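Local coordinates for HmuY protein (Prevotella intermedia, PDB 6R2H) that probably binds heme as a secreted or surface-anchored hemophore of the HmuY family, here caught in its heme-free form, at residues F8-P13 and S17-D22; K138-N143 and K171-K176; F73-A78 and K179-S184; Q31-K36 and A110-D115. All blocks are in the same frame, centred on the assembly; numbering follows the deposited sequence.

Interaction 1 (F8-P13 and S17-D22)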
loop_
_atom_site.group_PDB
_atom_site.type_symbol
_atom_site.label_atom_id
_atom_site.label_comp_id
_atom_site.label_asym_id
_atom_site.label_seq_id
_atom_site.Cartn_x
_atom_site.Cartn_y
_atom_site.Cartn_z
ATOM N N PHE A 8 -9.187 -6.980 -8.985
ATOM C CA PHE A 8 -9.202 -5.562 -8.697
ATOM C C PHE A 8 -8.148 -4.872 -9.555
ATOM O O PHE A 8 -7.018 -5.357 -9.676
ATOM C CB PHE A 8 -8.887 -5.288 -7.226
ATOM C CG PHE A 8 -8.791 -3.812 -6.919
ATOM C CD1 PHE A 8 -7.629 -3.103 -7.200
ATOM C CD2 PHE A 8 -9.867 -3.122 -6.383
ATOM C CE1 PHE A 8 -7.544 -1.740 -6.958
ATOM C CE2 PHE A 8 -9.775 -1.759 -6.134
ATOM C CZ PHE A 8 -8.623 -1.067 -6.438
ATOM N N GLU A 9 -8.526 -3.715 -10.117
ATOM C CA GLU A 9 -7.604 -2.907 -10.903
ATOM C C GLU A 9 -8.058 -1.453 -10.931
ATOM O O GLU A 9 -9.255 -1.171 -10.941
ATOM C CB GLU A 9 -7.430 -3.461 -12.314
ATOM C CG GLU A 9 -8.662 -3.418 -13.196
ATOM C CD GLU A 9 -8.325 -3.915 -14.591
ATOM O OE1 GLU A 9 -7.750 -5.031 -14.701
ATOM O OE2 GLU A 9 -8.591 -3.174 -15.564
ATOM N N THR A 10 -7.066 -0.553 -10.924
ATOM C CA THR A 10 -7.294 0.879 -11.008
ATOM C C THR A 10 -5.969 1.587 -11.281
ATOM O O THR A 10 -4.907 1.093 -10.906
ATOM C CB THR A 10 -7.950 1.422 -9.731
ATOM O OG1 THR A 10 -8.540 2.682 -10.061
ATOM C CG2 THR A 10 -6.990 1.584 -8.574
ATOM N N LEU A 11 -6.053 2.745 -11.941
ATOM C CA LEU A 11 -4.916 3.642 -12.052
ATOM C C LEU A 11 -4.793 4.400 -10.736
ATOM O O LEU A 11 -5.801 4.774 -10.138
ATOM C CB LEU A 11 -5.150 4.604 -13.220
ATOM C CG LEU A 11 -5.170 3.959 -14.605
ATOM C CD1 LEU A 11 -5.397 4.993 -15.695
ATOM C CD2 LEU A 11 -3.883 3.192 -14.870
ATOM N N MET A 12 -3.561 4.608 -10.280
ATOM C CA MET A 12 -3.359 5.215 -8.972
ATOM C C MET A 12 -3.467 6.743 -9.048
ATOM O O MET A 12 -3.127 7.363 -10.055
ATOM C CB MET A 12 -2.003 4.814 -8.380
ATOM C CG MET A 12 -1.982 3.387 -7.849
ATOM S SD MET A 12 -3.212 3.056 -6.560
ATOM C CE MET A 12 -2.408 3.767 -5.117
ATOM N N PRO A 13 -3.962 7.396 -7.974
ATOM C CA PRO A 13 -3.817 8.845 -7.812
ATOM C C PRO A 13 -2.405 9.261 -7.397
ATOM O O PRO A 13 -1.507 8.431 -7.321
ATOM C CB PRO A 13 -4.814 9.160 -6.680
ATOM C CG PRO A 13 -4.883 7.884 -5.860
ATOM C CD PRO A 13 -4.713 6.768 -6.872
ATOM N N SER A 17 -2.468 10.980 -2.161
ATOM C CA SER A 17 -3.732 10.269 -2.039
ATOM C C SER A 17 -3.541 8.767 -1.857
ATOM O O SER A 17 -2.496 8.203 -2.165
ATOM C CB SER A 17 -4.644 10.560 -3.189
ATOM O OG SER A 17 -4.643 11.941 -3.504
ATOM N N TRP A 18 -4.611 8.159 -1.339
ATOM C CA TRP A 18 -4.731 6.751 -1.026
ATOM C C TRP A 18 -5.915 6.177 -1.801
ATOM O O TRP A 18 -6.863 6.887 -2.122
ATOM C CB TRP A 18 -4.990 6.586 0.476
ATOM C CG TRP A 18 -3.806 6.759 1.374
ATOM C CD1 TRP A 18 -3.353 7.920 1.933
ATOM C CD2 TRP A 18 -2.926 5.718 1.842
ATOM N NE1 TRP A 18 -2.250 7.676 2.716
ATOM C CE2 TRP A 18 -1.965 6.336 2.678
ATOM C CE3 TRP A 18 -2.842 4.334 1.622
ATOM C CZ2 TRP A 18 -0.947 5.613 3.297
ATOM C CZ3 TRP A 18 -1.838 3.620 2.241
ATOM C CH2 TRP A 18 -0.901 4.254 3.064
ATOM N N ILE A 19 -5.877 4.869 -2.060
ATOM C CA ILE A 19 -7.101 4.133 -2.335
ATOM C C ILE A 19 -7.347 3.155 -1.185
ATOM O O ILE A 19 -6.405 2.589 -0.637
ATOM C CB ILE A 19 -7.053 3.436 -3.705
ATOM C CG1 ILE A 19 -5.988 2.336 -3.774
ATOM C CG2 ILE A 19 -6.897 4.451 -4.825
ATOM C CD1 ILE A 19 -6.106 1.440 -4.983
ATOM N N TYR A 20 -8.623 2.978 -0.826
ATOM C CA TYR A 20 -9.046 2.096 0.251
ATOM C C TYR A 20 -9.951 1.012 -0.330
ATOM O O TYR A 20 -11.000 1.324 -0.896
ATOM C CB TYR A 20 -9.749 2.893 1.355
ATOM C CG TYR A 20 -8.859 3.862 2.094
ATOM C CD1 TYR A 20 -8.650 5.147 1.612
ATOM C CD2 TYR A 20 -8.222 3.502 3.275
ATOM C CE1 TYR A 20 -7.835 6.047 2.285
ATOM C CE2 TYR A 20 -7.408 4.392 3.965
ATOM C CZ TYR A 20 -7.213 5.671 3.466
ATOM O OH TYR A 20 -6.410 6.561 4.118
ATOM N N ILE A 21 -9.534 -0.257 -0.194
ATOM C CA ILE A 21 -10.251 -1.342 -0.852
ATOM C C ILE A 21 -10.992 -2.204 0.159
ATOM O O ILE A 21 -10.392 -2.723 1.092
ATOM C CB ILE A 21 -9.318 -2.187 -1.728
ATOM C CG1 ILE A 21 -8.531 -1.282 -2.677
ATOM C CG2 ILE A 21 -10.119 -3.245 -2.479
ATOM C CD1 ILE A 21 -7.321 -1.916 -3.296
ATOM N N ASP A 22 -12.298 -2.359 -0.068
ATOM C CA ASP A 22 -13.107 -3.343 0.634
ATOM C C ASP A 22 -13.017 -4.655 -0.136
ATOM O O ASP A 22 -13.573 -4.774 -1.224
ATOM C CB ASP A 22 -14.566 -2.894 0.721
ATOM C CG ASP A 22 -15.460 -3.868 1.461
ATOM O OD1 ASP A 22 -15.027 -5.011 1.717
ATOM O OD2 ASP A 22 -16.584 -3.451 1.815
HETATM O O HOH W 1 -1.370 7.183 -4.532
#

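Interaction 2 (K138-N143 and K171-K176)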
loop_
_atom_site.group_PDB
_atom_site.type_symbol
_atom_site.label_atom_id
_atom_site.label_comp_id
_atom_site.label_asym_id
_atom_site.label_seq_id
_atom_site.Cartn_x
_atom_site.Cartn_y
_atom_site.Cartn_z
ATOM N N LYS A 138 6.157 -5.633 -0.142
ATOM C CA LYS A 138 7.057 -6.395 -0.990
ATOM C C LYS A 138 6.402 -6.782 -2.318
ATOM O O LYS A 138 7.032 -7.443 -3.143
ATOM C CB LYS A 138 7.539 -7.657 -0.269
ATOM C CG LYS A 138 8.490 -7.451 0.902
ATOM C CD LYS A 138 8.742 -8.753 1.613
ATOM C CE LYS A 138 9.536 -8.614 2.892
ATOM N NZ LYS A 138 10.074 -9.931 3.313
ATOM N N TRP A 139 5.151 -6.375 -2.543
ATOM C CA TRP A 139 4.449 -6.776 -3.757
ATOM C C TRP A 139 5.166 -6.291 -5.024
ATOM O O TRP A 139 4.984 -6.850 -6.111
ATOM C CB TRP A 139 2.980 -6.339 -3.708
ATOM C CG TRP A 139 2.733 -4.877 -3.922
ATOM C CD1 TRP A 139 2.880 -3.876 -3.002
ATOM C CD2 TRP A 139 2.314 -4.237 -5.142
ATOM N NE1 TRP A 139 2.591 -2.658 -3.561
ATOM C CE2 TRP A 139 2.231 -2.849 -4.872
ATOM C CE3 TRP A 139 2.004 -4.692 -6.427
ATOM C CZ2 TRP A 139 1.841 -1.919 -5.838
ATOM C CZ3 TRP A 139 1.615 -3.773 -7.379
ATOM C CH2 TRP A 139 1.534 -2.406 -7.086
ATOM N N VAL A 140 5.965 -5.228 -4.867
ATOM C CA VAL A 140 6.884 -4.773 -5.894
ATOM C C VAL A 140 8.278 -4.823 -5.287
ATOM O O VAL A 140 8.451 -4.492 -4.115
ATOM C CB VAL A 140 6.558 -3.348 -6.377
ATOM C CG1 VAL A 140 5.332 -3.342 -7.266
ATOM C CG2 VAL A 140 6.393 -2.367 -5.222
ATOM N N LYS A 141 9.242 -5.278 -6.091
ATOM C CA LYS A 141 10.633 -5.349 -5.682
ATOM C C LYS A 141 11.401 -4.325 -6.504
ATOM O O LYS A 141 11.268 -4.287 -7.733
ATOM C CB LYS A 141 11.194 -6.752 -5.932
ATOM C CG LYS A 141 12.544 -7.035 -5.287
ATOM C CD LYS A 141 12.630 -8.406 -4.637
ATOM C CE LYS A 141 14.037 -8.797 -4.242
ATOM N NZ LYS A 141 14.784 -7.636 -3.698
ATOM N N SER A 142 12.182 -3.493 -5.807
ATOM C CA SER A 142 13.013 -2.524 -6.498
ATOM C C SER A 142 14.081 -3.284 -7.272
ATOM O O SER A 142 14.642 -4.251 -6.760
ATOM C CB SER A 142 13.616 -1.523 -5.547
ATOM O OG SER A 142 14.874 -1.068 -6.027
ATOM N N ASN A 143 14.306 -2.854 -8.516
ATOM C CA ASN A 143 15.436 -3.300 -9.307
ATOM C C ASN A 143 16.641 -2.377 -9.066
ATOM O O ASN A 143 17.637 -2.479 -9.778
ATOM C CB ASN A 143 15.027 -3.406 -10.777
ATOM C CG ASN A 143 14.222 -4.654 -11.073
ATOM O OD1 ASN A 143 14.730 -5.767 -10.965
ATOM N ND2 ASN A 143 12.973 -4.489 -11.470
ATOM N N LYS A 171 -0.780 -8.353 -9.984
ATOM C CA LYS A 171 -0.601 -8.448 -11.428
ATOM C C LYS A 171 0.267 -7.306 -11.972
ATOM O O LYS A 171 1.273 -7.581 -12.602
ATOM C CB LYS A 171 -1.940 -8.544 -12.170
ATOM C CG LYS A 171 -2.913 -9.617 -11.694
ATOM C CD LYS A 171 -2.685 -11.002 -12.294
ATOM C CE LYS A 171 -1.581 -11.791 -11.612
ATOM N NZ LYS A 171 -0.889 -12.736 -12.528
ATOM N N ASP A 172 -0.103 -6.037 -11.746
ATOM C CA ASP A 172 0.551 -4.924 -12.434
ATOM C C ASP A 172 0.730 -3.731 -11.494
ATOM O O ASP A 172 -0.111 -3.524 -10.613
ATOM C CB ASP A 172 -0.259 -4.411 -13.633
ATOM C CG ASP A 172 -0.732 -5.465 -14.615
ATOM O OD1 ASP A 172 0.085 -5.878 -15.460
ATOM O OD2 ASP A 172 -1.930 -5.829 -14.542
ATOM N N ASN A 173 1.798 -2.935 -11.718
ATOM C CA ASN A 173 2.013 -1.694 -10.982
ATOM C C ASN A 173 2.033 -0.497 -11.933
ATOM O O ASN A 173 2.250 0.641 -11.506
ATOM C CB ASN A 173 3.259 -1.734 -10.092
ATOM C CG ASN A 173 4.557 -1.831 -10.874
ATOM O OD1 ASN A 173 4.622 -2.507 -11.901
ATOM N ND2 ASN A 173 5.598 -1.141 -10.420
ATOM N N LEU A 174 1.805 -0.772 -13.224
ATOM C CA LEU A 174 1.786 0.236 -14.272
ATOM C C LEU A 174 0.602 -0.035 -15.200
ATOM O O LEU A 174 0.060 -1.151 -15.224
ATOM C CB LEU A 174 3.102 0.164 -15.057
ATOM C CG LEU A 174 4.341 0.606 -14.283
ATOM C CD1 LEU A 174 5.607 -0.020 -14.843
ATOM C CD2 LEU A 174 4.445 2.117 -14.259
ATOM N N ASP A 175 0.228 1.005 -15.960
ATOM C CA ASP A 175 -0.792 0.939 -16.990
ATOM C C ASP A 175 -0.189 0.293 -18.233
ATOM O O ASP A 175 0.968 -0.121 -18.210
ATOM C CB ASP A 175 -1.267 2.352 -17.330
ATOM C CG ASP A 175 -0.237 3.173 -18.098
ATOM O OD1 ASP A 175 0.904 3.313 -17.613
ATOM O OD2 ASP A 175 -0.579 3.644 -19.189
ATOM N N LYS A 176 -0.956 0.254 -19.326
ATOM C CA LYS A 176 -0.491 -0.348 -20.568
ATOM C C LYS A 176 0.716 0.396 -21.158
ATOM O O LYS A 176 1.602 -0.234 -21.727
ATOM C CB LYS A 176 -1.645 -0.462 -21.569
ATOM C CG LYS A 176 -2.199 0.858 -22.089
ATOM C CD LYS A 176 -3.351 0.665 -23.045
ATOM C CE LYS A 176 -3.997 1.971 -23.451
ATOM N NZ LYS A 176 -5.128 1.734 -24.378
#

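Interaction 3 (F73-A78 and K179-S184)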
loop_
_atom_site.group_PDB
_atom_site.type_symbol
_atom_site.label_atom_id
_atom_site.label_comp_id
_atom_site.label_asym_id
_atom_site.label_seq_id
_atom_site.Cartn_x
_atom_site.Cartn_y
_atom_site.Cartn_z
ATOM N N PHE A 73 -3.617 1.518 -0.544
ATOM C CA PHE A 73 -2.419 1.765 -1.325
ATOM C C PHE A 73 -2.202 3.262 -1.513
ATOM O O PHE A 73 -3.142 4.016 -1.757
ATOM C CB PHE A 73 -2.450 1.002 -2.654
ATOM C CG PHE A 73 -2.445 -0.498 -2.496
ATOM C CD1 PHE A 73 -1.247 -1.191 -2.380
ATOM C CD2 PHE A 73 -3.635 -1.214 -2.432
ATOM C CE1 PHE A 73 -1.233 -2.573 -2.231
ATOM C CE2 PHE A 73 -3.620 -2.596 -2.286
ATOM C CZ PHE A 73 -2.422 -3.271 -2.171
ATOM N N HIS A 74 -0.937 3.655 -1.349
ATOM C CA HIS A 74 -0.428 4.977 -1.666
ATOM C C HIS A 74 0.796 4.806 -2.563
ATOM O O HIS A 74 1.866 4.432 -2.084
ATOM C CB HIS A 74 -0.073 5.742 -0.374
ATOM C CG HIS A 74 0.824 6.915 -0.612
ATOM N ND1 HIS A 74 2.200 6.846 -0.468
ATOM C CD2 HIS A 74 0.556 8.183 -0.992
ATOM C CE1 HIS A 74 2.733 8.024 -0.735
ATOM N NE2 HIS A 74 1.745 8.860 -1.057
ATOM N N ILE A 75 0.629 5.092 -3.858
ATOM C CA ILE A 75 1.642 4.771 -4.853
ATOM C C ILE A 75 1.906 3.264 -4.760
ATOM O O ILE A 75 1.079 2.486 -5.239
ATOM C CB ILE A 75 2.894 5.669 -4.725
ATOM C CG1 ILE A 75 2.525 7.158 -4.664
ATOM C CG2 ILE A 75 3.896 5.383 -5.838
ATOM C CD1 ILE A 75 1.741 7.656 -5.850
ATOM N N THR A 76 2.989 2.848 -4.093
ATOM C CA THR A 76 3.274 1.424 -3.944
ATOM C C THR A 76 3.291 1.024 -2.472
ATOM O O THR A 76 3.407 -0.162 -2.166
ATOM C CB THR A 76 4.526 0.955 -4.707
ATOM O OG1 THR A 76 5.678 1.642 -4.221
ATOM C CG2 THR A 76 4.435 1.164 -6.200
ATOM N N ASP A 77 3.159 2.003 -1.573
ATOM C CA ASP A 77 3.048 1.719 -0.150
ATOM C C ASP A 77 1.708 1.048 0.152
ATOM O O ASP A 77 0.696 1.372 -0.461
ATOM C CB ASP A 77 3.154 2.992 0.693
ATOM C CG ASP A 77 4.282 3.916 0.277
ATOM O OD1 ASP A 77 5.438 3.484 0.348
ATOM O OD2 ASP A 77 3.986 5.049 -0.126
ATOM N N ALA A 78 1.716 0.154 1.148
ATOM C CA ALA A 78 0.558 -0.646 1.518
ATOM C C ALA A 78 0.279 -0.545 3.017
ATOM O O ALA A 78 1.193 -0.555 3.844
ATOM C CB ALA A 78 0.782 -2.084 1.124
ATOM N N LYS A 179 3.703 4.172 -18.210
ATOM C CA LYS A 179 4.072 5.520 -17.804
ATOM C C LYS A 179 3.310 5.922 -16.544
ATOM O O LYS A 179 3.802 6.750 -15.784
ATOM C CB LYS A 179 3.824 6.523 -18.935
ATOM C CG LYS A 179 4.829 6.514 -20.083
ATOM C CD LYS A 179 6.116 7.258 -19.754
ATOM C CE LYS A 179 7.347 6.727 -20.463
ATOM N NZ LYS A 179 8.608 7.209 -19.841
ATOM N N LYS A 180 2.125 5.332 -16.321
ATOM C CA LYS A 180 1.254 5.721 -15.217
ATOM C C LYS A 180 1.175 4.601 -14.179
ATOM O O LYS A 180 0.980 3.440 -14.528
ATOM C CB LYS A 180 -0.145 6.077 -15.737
ATOM C CG LYS A 180 -0.173 6.617 -17.156
ATOM C CD LYS A 180 -1.447 7.323 -17.555
ATOM C CE LYS A 180 -1.135 8.722 -18.065
ATOM N NZ LYS A 180 -1.978 9.143 -19.217
ATOM N N LYS A 181 1.258 4.962 -12.894
ATOM C CA LYS A 181 1.160 4.021 -11.789
ATOM C C LYS A 181 -0.230 3.392 -11.715
ATOM O O LYS A 181 -1.220 4.014 -12.108
ATOM C CB LYS A 181 1.482 4.738 -10.479
ATOM C CG LYS A 181 2.889 5.308 -10.436
ATOM C CD LYS A 181 3.064 6.426 -9.424
ATOM C CE LYS A 181 4.521 6.754 -9.184
ATOM N NZ LYS A 181 5.358 6.288 -10.316
ATOM N N ALA A 182 -0.282 2.166 -11.166
ATOM C CA ALA A 182 -1.508 1.392 -11.036
ATOM C C ALA A 182 -1.333 0.305 -9.980
ATOM O O ALA A 182 -0.215 -0.044 -9.616
ATOM C CB ALA A 182 -1.882 0.774 -12.358
ATOM N N VAL A 183 -2.462 -0.210 -9.484
ATOM C CA VAL A 183 -2.487 -1.362 -8.601
ATOM C C VAL A 183 -3.507 -2.324 -9.203
ATOM O O VAL A 183 -4.653 -1.937 -9.440
ATOM C CB VAL A 183 -2.851 -0.972 -7.151
ATOM C CG1 VAL A 183 -3.269 -2.164 -6.293
ATOM C CG2 VAL A 183 -1.778 -0.144 -6.445
ATOM N N SER A 184 -3.062 -3.556 -9.483
ATOM C CA SER A 184 -3.890 -4.604 -10.058
ATOM C C SER A 184 -3.556 -5.935 -9.384
ATOM O O SER A 184 -2.378 -6.236 -9.221
ATOM C CB SER A 184 -3.636 -4.688 -11.520
ATOM O OG SER A 184 -4.607 -5.506 -12.136
HETATM O O HOH W 2 1.196 1.902 -8.217
#

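Interaction 4 (Q31-K36 and A110-D115)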
loop_
_atom_site.group_PDB
_atom_site.type_symbol
_atom_site.label_atom_id
_atom_site.label_comp_id
_atom_site.label_asym_id
_atom_site.label_seq_id
_atom_site.Cartn_x
_atom_site.Cartn_y
_atom_site.Cartn_z
ATOM N N GLN A 31 -9.005 8.824 -1.188
ATOM C CA GLN A 31 -8.972 9.877 -0.183
ATOM C C GLN A 31 -7.543 10.392 -0.005
ATOM O O GLN A 31 -6.608 9.615 -0.120
ATOM C CB GLN A 31 -9.556 9.333 1.123
ATOM C CG GLN A 31 -9.766 10.384 2.199
ATOM C CD GLN A 31 -10.378 9.768 3.434
ATOM O OE1 GLN A 31 -9.687 9.224 4.294
ATOM N NE2 GLN A 31 -11.695 9.841 3.537
ATOM N N ALA A 32 -7.377 11.690 0.284
ATOM C CA ALA A 32 -6.060 12.282 0.510
ATOM C C ALA A 32 -5.487 11.769 1.822
ATOM O O ALA A 32 -6.249 11.460 2.732
ATOM C CB ALA A 32 -6.148 13.793 0.550
ATOM N N GLU A 33 -4.154 11.682 1.901
ATOM C CA GLU A 33 -3.474 11.590 3.183
ATOM C C GLU A 33 -3.911 12.766 4.053
ATOM O O GLU A 33 -3.843 13.922 3.622
ATOM C CB GLU A 33 -1.956 11.672 3.008
ATOM C CG GLU A 33 -1.201 11.695 4.335
ATOM C CD GLU A 33 -1.548 10.540 5.265
ATOM O OE1 GLU A 33 -1.488 9.367 4.819
ATOM O OE2 GLU A 33 -1.903 10.810 6.427
ATOM N N LEU A 34 -4.326 12.467 5.287
ATOM C CA LEU A 34 -4.966 13.474 6.115
ATOM C C LEU A 34 -4.007 13.989 7.173
ATOM O O LEU A 34 -4.263 15.033 7.765
ATOM C CB LEU A 34 -6.236 12.898 6.748
ATOM C CG LEU A 34 -7.390 12.662 5.770
ATOM C CD1 LEU A 34 -8.623 12.136 6.488
ATOM C CD2 LEU A 34 -7.717 13.924 4.979
ATOM N N GLY A 35 -2.909 13.252 7.378
ATOM C CA GLY A 35 -1.961 13.498 8.455
ATOM C C GLY A 35 -1.191 14.802 8.265
ATOM O O GLY A 35 -1.123 15.334 7.157
ATOM N N LYS A 36 -0.655 15.313 9.383
ATOM C CA LYS A 36 0.154 16.515 9.353
ATOM C C LYS A 36 1.395 16.254 8.502
ATOM O O LYS A 36 1.917 15.134 8.461
ATOM C CB LYS A 36 0.458 17.025 10.764
ATOM C CG LYS A 36 1.402 16.183 11.614
ATOM C CD LYS A 36 1.782 16.857 12.921
ATOM C CE LYS A 36 2.257 15.891 13.990
ATOM N NZ LYS A 36 1.560 16.109 15.283
ATOM N N ALA A 110 5.645 4.363 9.845
ATOM C CA ALA A 110 6.447 4.631 8.662
ATOM C C ALA A 110 6.083 6.011 8.120
ATOM O O ALA A 110 4.959 6.476 8.302
ATOM C CB ALA A 110 6.253 3.550 7.614
ATOM N N ASP A 111 7.052 6.655 7.467
ATOM C CA ASP A 111 6.809 7.917 6.787
ATOM C C ASP A 111 6.553 7.627 5.314
ATOM O O ASP A 111 7.191 6.744 4.743
ATOM C CB ASP A 111 8.009 8.855 6.911
ATOM C CG ASP A 111 8.356 9.247 8.338
ATOM O OD1 ASP A 111 7.461 9.163 9.191
ATOM O OD2 ASP A 111 9.518 9.650 8.580
ATOM N N ILE A 112 5.608 8.365 4.722
ATOM C CA ILE A 112 5.348 8.294 3.293
ATOM C C ILE A 112 5.652 9.661 2.679
ATOM O O ILE A 112 5.678 10.677 3.378
ATOM C CB ILE A 112 3.903 7.836 2.983
ATOM C CG1 ILE A 112 2.858 8.792 3.569
ATOM C CG2 ILE A 112 3.658 6.379 3.387
ATOM C CD1 ILE A 112 1.509 8.739 2.863
ATOM N N VAL A 113 5.859 9.666 1.359
ATOM C CA VAL A 113 6.044 10.893 0.609
ATOM C C VAL A 113 4.696 11.366 0.079
ATOM O O VAL A 113 4.105 10.678 -0.749
ATOM C CB VAL A 113 7.043 10.682 -0.545
ATOM C CG1 VAL A 113 7.225 11.944 -1.381
ATOM C CG2 VAL A 113 8.384 10.220 -0.004
ATOM N N VAL A 114 4.259 12.560 0.522
ATOM C CA VAL A 114 2.989 13.136 0.087
ATOM C C VAL A 114 3.176 14.228 -0.968
ATOM O O VAL A 114 2.231 14.531 -1.691
ATOM C CB VAL A 114 2.079 13.616 1.238
ATOM C CG1 VAL A 114 1.552 12.456 2.064
ATOM C CG2 VAL A 114 2.748 14.655 2.119
ATOM N N ASP A 115 4.370 14.837 -1.044
ATOM C CA ASP A 115 4.595 15.956 -1.950
ATOM C C ASP A 115 6.037 15.939 -2.439
ATOM O O ASP A 115 6.964 16.160 -1.655
ATOM C CB ASP A 115 4.321 17.311 -1.287
ATOM C CG ASP A 115 4.282 18.490 -2.260
ATOM O OD1 ASP A 115 4.782 18.343 -3.404
ATOM O OD2 ASP A 115 3.723 19.548 -1.882
#

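Interaction 1 (F8-P13 and S17-D22)
F8 and I21 meet in a CH-pi contact: I21 CD1 sits over one face of the phenyl ring, 3.7 Å from the F8 centroid and 19° off its normal, with I21 CG1 beside ring atom CE2. The ring reaches this methyl because F8 CG is set anti to the backbone N (chi1 176°).

The remaining apolar contacts gather on I19. Its CD1 meets T10 CG2 tip to tip at 3.7 Å, while the sulfur of M12 arrives across it, M12 SD standing 3.7 Å from I19 CD1; bends at chi2 and chi3 curl the methionine inward. The other branch, I19 CG2, packs on P13 CD at 3.8 Å, and the proline ring also leans on the CB of S17.

No direct hydrogen bond joins the segments. One water lies within bonding distance of both segments, 2.8 Å from S17 O and 3.1 Å from P13 O.

The two strands run nearly antiparallel, their axes 10.3 Å apart, but in different sheets: 6-11 is an outermost strand beside 181-190, whereas 17-21 lies between 28-32 and 71-74. F185 from the first sheet and F28 from the second add their rings around F8.

Interaction 2 (K138-N143 and K171-K176)
The indole NE1 of W139 donates a hydrogen bond to the backbone carbonyl of T76, and from that anchored end the ring reaches over to D172 and N173. Contact is made by the far corner of the six-membered ring. W139 CH2 lies 3.5 Å from N173 CB, approaching the methylene obliquely, while W139 CZ3 brings the ring edge to within 3.7 Å of D172 O, which lies near the ring plane. The indole and the N173 amide stand almost perpendicular, their planes 88° apart, and it is the asparagine CB that meets the ring.

V140 fills the angle between the two groups. Its CG1 rests over a face of the W139 indole and also touches the asparagine, with V140 CG1 3.9 Å from N173 ND2. The tryptophan CG stands between its own backbone N and carbonyl carbon (chi1 75°), a rotation that folds the ring back over the next residue and allows one methyl to serve both partners. F170 and V183 add further cover to the indole, and V151 touches all three of W139, V140 and N173.

The carboxylate of exposed D172 is hydrogen-bonded to a glycerol molecule, probably from the crystallisation liquor. On one side, then, is the short two-stranded antiparallel ribbon 140-141/150-151; on the other, strand 165-174 carries a classic beta bulge, K171 and D172 together facing S184, just before the chain turns a corner at N173 on its way into the hairpin with 181-190.

Interaction 3 (F73-A78 and K179-S184)
In V183 the first torsion (chi1 164°) places CG1 anti to the backbone N and CG2 anti to the carbonyl carbon, so that both methyls can be spread over F73, whose own CG lies beside its backbone N. V183 CG1 sits over one face of the phenyl ring, 4.1 Å from the F73 centroid and 13° off the normal, displaced toward the CD2-CE2 rim in a CH-pi contact. CG2 rests instead at the root of the ring, against CB and CG. M12 touches both residues and completes this apolar patch.

A second contact lies nearer the surface. The extended part of the K181 chain slants across the branched end of I75, with K181 CE 3.7 Å from I75 CG2 and K181 CD close to both CG2 and CD1 of the isoleucine.

I75 owes its position to a type II' beta turn from H74 to D77, the tight connection of the hairpin formed by strands 71-74 and 77-80. D77 N bonds back to H74 O at 2.8 Å, and H74 N to D77 O at 2.9 Å. The turn also carries a His-carboxylate pair: H74 ND1 donates to D77 OD2 over 2.6 Å with an N-H...O angle of 156°, using the anti lone pair of an oxygen lying close to the imidazole plane.

Between the turn and strand 181-190, where no direct hydrogen bond crosses, a water donates to I75 O at 3.0 Å and to A182 O at 2.8 Å. At the other side of the imidazole, H74 NE2 is hydrogen-bonded to the carbonyl of Y15, which holds the ring from both nitrogens.

Interaction 4 (Q31-K36 and A110-D115)
Where strand 28-32 gives way to the loop leading into strand 37-42, E33 turns its side chain inward against I112 and V114 of strand 105-115. The aliphatic half does most of the touching: E33 CG lies 3.6 Å from V114 CG1, and the same methyl is 3.7 Å from E33 CB, the two side chains crossing at about a right angle. Further out, E33 OE1 approaches the end of the isoleucine, 3.6 Å from I112 CD1, a meeting of a carboxylate oxygen with a methyl that offers no polar bond.

The shape of the glutamate explains this division. CG runs anti to the backbone N (chi1 175°), carrying the chain away from the loop to the valine, and a bend at chi2 then swings the carboxylate aside. There each oxygen finds a donor. E33 OE2 accepts from G35 N at 2.8 Å with an N-H...O angle of 149°; the donor comes to the anti side of that oxygen, 17° out of the carboxylate plane. E33 OE1 is hydrogen-bonded to the indole NE1 of W18. The buried acid is thus satisfied from its own loop and from strand 17-21, and its rotation is fixed at both oxygens.

Around this core, V128 of strand 124-132 touches both E33 and V114, and I112 also packs on W18. The valine belongs to a classic beta bulge, V114 and D115 together facing G126, an irregularity typical of antiparallel sheets and found here toward the end of strand 105-115, where it pairs with 124-132.

The centre of interaction 3 lies about 8 Å from those of interactions 1 and 2. Interactions 1 and 3 both join the four-stranded sheet to the nine-stranded one: I19 pairs with F73 within the four-stranded sheet, and M12 with K181 beside the edge of the nine-stranded one. Interaction 2 reaches interaction 3 through neighbouring strands 165-174 and 181-190, and falls within the chain span between the segments of interaction 3. Interactions 4 and 2, their centres about 21 Å apart, do not touch, though both involve the large sheet; along the chain the segments of interaction 4 alternate with those of interaction 3. Early and late parts of the chain are thereby drawn together in the mainly beta fold of this HmuY homologue.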